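Local coordinates for hemolysin activator protein CdiB (Acinetobacter baumannii ACICU, PDB 6WIL) that probably acts as the outer-membrane TpsB transporter of the Omp85 superfamily that secretes the toxin of contact-dependent growth inhibition, at residues 15-18 and 19-23. Residues are numbered along the deposited sequence; the frame is centred on the assembly and turned at random.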
loop_
_atom_site.group_PDB
_atom_site.type_symbol
_atom_site.label_atom_id
_atom_site.label_comp_id
_atom_site.label_asym_id
_atom_site.label_seq_id
_atom_site.Cartn_x
_atom_site.Cartn_y
_atom_site.Cartn_z
ATOM N N ASP A 15 9.786 -1.415 -17.164
ATOM C CA ASP A 15 9.473 -2.100 -15.910
ATOM C C ASP A 15 9.434 -1.124 -14.740
ATOM O O ASP A 15 8.541 -1.209 -13.888
ATOM C CB ASP A 15 10.488 -3.211 -15.645
ATOM C CG ASP A 15 10.297 -4.411 -16.553
ATOM O OD1 ASP A 15 9.468 -4.330 -17.484
ATOM O OD2 ASP A 15 10.972 -5.440 -16.331
ATOM N N GLN A 16 10.397 -0.201 -14.673
ATOM C CA GLN A 16 10.379 0.812 -13.621
ATOM C C GLN A 16 9.127 1.677 -13.716
ATOM O O GLN A 16 8.482 1.965 -12.701
ATOM C CB GLN A 16 11.636 1.680 -13.698
ATOM C CG GLN A 16 12.943 0.934 -13.455
ATOM C CD GLN A 16 14.146 1.865 -13.404
ATOM O OE1 GLN A 16 14.148 2.930 -14.023
ATOM N NE2 GLN A 16 15.170 1.469 -12.656
ATOM N N ARG A 17 8.770 2.099 -14.932
ATOM C CA ARG A 17 7.549 2.877 -15.116
ATOM C C ARG A 17 6.318 2.061 -14.745
ATOM O O ARG A 17 5.364 2.591 -14.162
ATOM C CB ARG A 17 7.451 3.364 -16.562
ATOM C CG ARG A 17 6.308 4.340 -16.807
ATOM C CD ARG A 17 5.985 4.474 -18.286
ATOM N NE ARG A 17 5.156 3.371 -18.767
ATOM C CZ ARG A 17 3.830 3.336 -18.667
ATOM N NH1 ARG A 17 3.180 4.344 -18.099
ATOM N NH2 ARG A 17 3.154 2.294 -19.131
ATOM N N LEU A 18 6.319 0.767 -15.079
ATOM C CA LEU A 18 5.201 -0.098 -14.711
ATOM C C LEU A 18 5.056 -0.201 -13.200
ATOM O O LEU A 18 3.940 -0.143 -12.670
ATOM C CB LEU A 18 5.385 -1.489 -15.317
ATOM C CG LEU A 18 4.545 -1.840 -16.543
ATOM C CD1 LEU A 18 4.637 -3.330 -16.827
ATOM C CD2 LEU A 18 3.098 -1.416 -16.337
ATOM N N LYS A 19 6.173 -0.364 -12.488
ATOM C CA LYS A 19 6.103 -0.459 -11.035
ATOM C C LYS A 19 5.623 0.849 -10.421
ATOM O O LYS A 19 4.826 0.840 -9.476
ATOM C CB LYS A 19 7.464 -0.863 -10.464
ATOM C CG LYS A 19 7.757 -2.357 -10.573
ATOM C CD LYS A 19 8.059 -2.946 -9.201
ATOM C CE LYS A 19 8.135 -4.464 -9.211
ATOM N NZ LYS A 19 9.351 -4.985 -9.895
ATOM N N GLU A 20 6.086 1.986 -10.949
ATOM C CA GLU A 20 5.619 3.272 -10.444
ATOM C C GLU A 20 4.126 3.448 -10.692
ATOM O O GLU A 20 3.405 3.974 -9.836
ATOM C CB GLU A 20 6.419 4.406 -11.085
ATOM C CG GLU A 20 6.185 5.769 -10.454
ATOM C CD GLU A 20 7.360 6.710 -10.656
ATOM O OE1 GLU A 20 7.256 7.631 -11.496
ATOM O OE2 GLU A 20 8.394 6.519 -9.981
ATOM N N LEU A 21 3.642 2.991 -11.851
ATOM C CA LEU A 21 2.220 3.109 -12.168
ATOM C C LEU A 21 1.367 2.258 -11.235
ATOM O O LEU A 21 0.312 2.706 -10.773
ATOM C CB LEU A 21 1.976 2.718 -13.627
ATOM C CG LEU A 21 0.523 2.472 -14.055
ATOM C CD1 LEU A 21 -0.315 3.730 -13.912
ATOM C CD2 LEU A 21 0.460 1.943 -15.482
ATOM N N ASN A 22 1.801 1.026 -10.954
ATOM C CA ASN A 22 1.044 0.164 -10.051
ATOM C C ASN A 22 1.011 0.732 -8.640
ATOM O O ASN A 22 -0.001 0.614 -7.940
ATOM C CB ASN A 22 1.637 -1.244 -10.041
ATOM C CG ASN A 22 0.900 -2.193 -10.960
ATOM O OD1 ASN A 22 -0.309 -2.068 -11.160
ATOM N ND2 ASN A 22 1.624 -3.153 -11.522
ATOM N N GLN A 23 2.111 1.348 -8.203
ATOM C CA GLN A 23 2.131 1.958 -6.879
ATOM C C GLN A 23 1.162 3.131 -6.802
ATOM O O GLN A 23 0.477 3.315 -5.790
ATOM C CB GLN A 23 3.550 2.408 -6.531
ATOM C CG GLN A 23 3.739 2.750 -5.064
ATOM C CD GLN A 23 3.526 1.547 -4.161
ATOM O OE1 GLN A 23 2.463 1.389 -3.563
ATOM N NE2 GLN A 23 4.540 0.690 -4.064
#
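Leu-18 and Leu-21 meet on the face of helix 8-27 that is turned to the barrel wall, with Leu-18 CD2 4.4 Å from Leu-21 CD2. The branch of Leu-21 reaches that place because CG stands anti to the backbone N (chi1 167°), while Leu-21 CB lies 3.4 Å from Arg-17 O. Both leucines also touch Phe-272 of strand 266-279, as does Asn-22. Arg-17 extends this face: Leu-21 CD2 approaches its guanidinium obliquely, 4.5 Å from Arg-17 NH1. The Arg-17 side chain is buried, touching strands 232-243 and 251-261, and NH2 makes a weak hydrogen bond to Ser-270 OG of strand 266-279. Burial and wall contacts mark this as the more closely packed side.

Consecutive i to i+4 bonds establish the alpha-helical geometry. Lys-19 N donates to Asp-15 O at 2.9 Å, and Asn-22 N to Leu-18 O at 3.0 Å with an N-H...O angle of 161°; Glu-20 and Leu-21 bond to Gln-16 and Arg-17 in the same way.

Exposed Lys-19 forms the solvent side. It lays CB and CG alongside Asp-15 O, each at 3.6 Å, but bends at chi2 (-124°) and again at chi4, leaving NZ 6.7 Å from Asp-15 OD2. That spacing excludes a salt bridge, although weak electrostatic attraction is possible. On the far flank Glu-20, extended beyond CG, packs with Gln-16 and Arg-17 on Tyr-461.

In the TpsB family an N-terminal helix plugs the barrel, and helix 8-27 is placed accordingly. The chemistry implies a mixed apolar and polar interface, which does not rule out the plug's departure proposed for relatives.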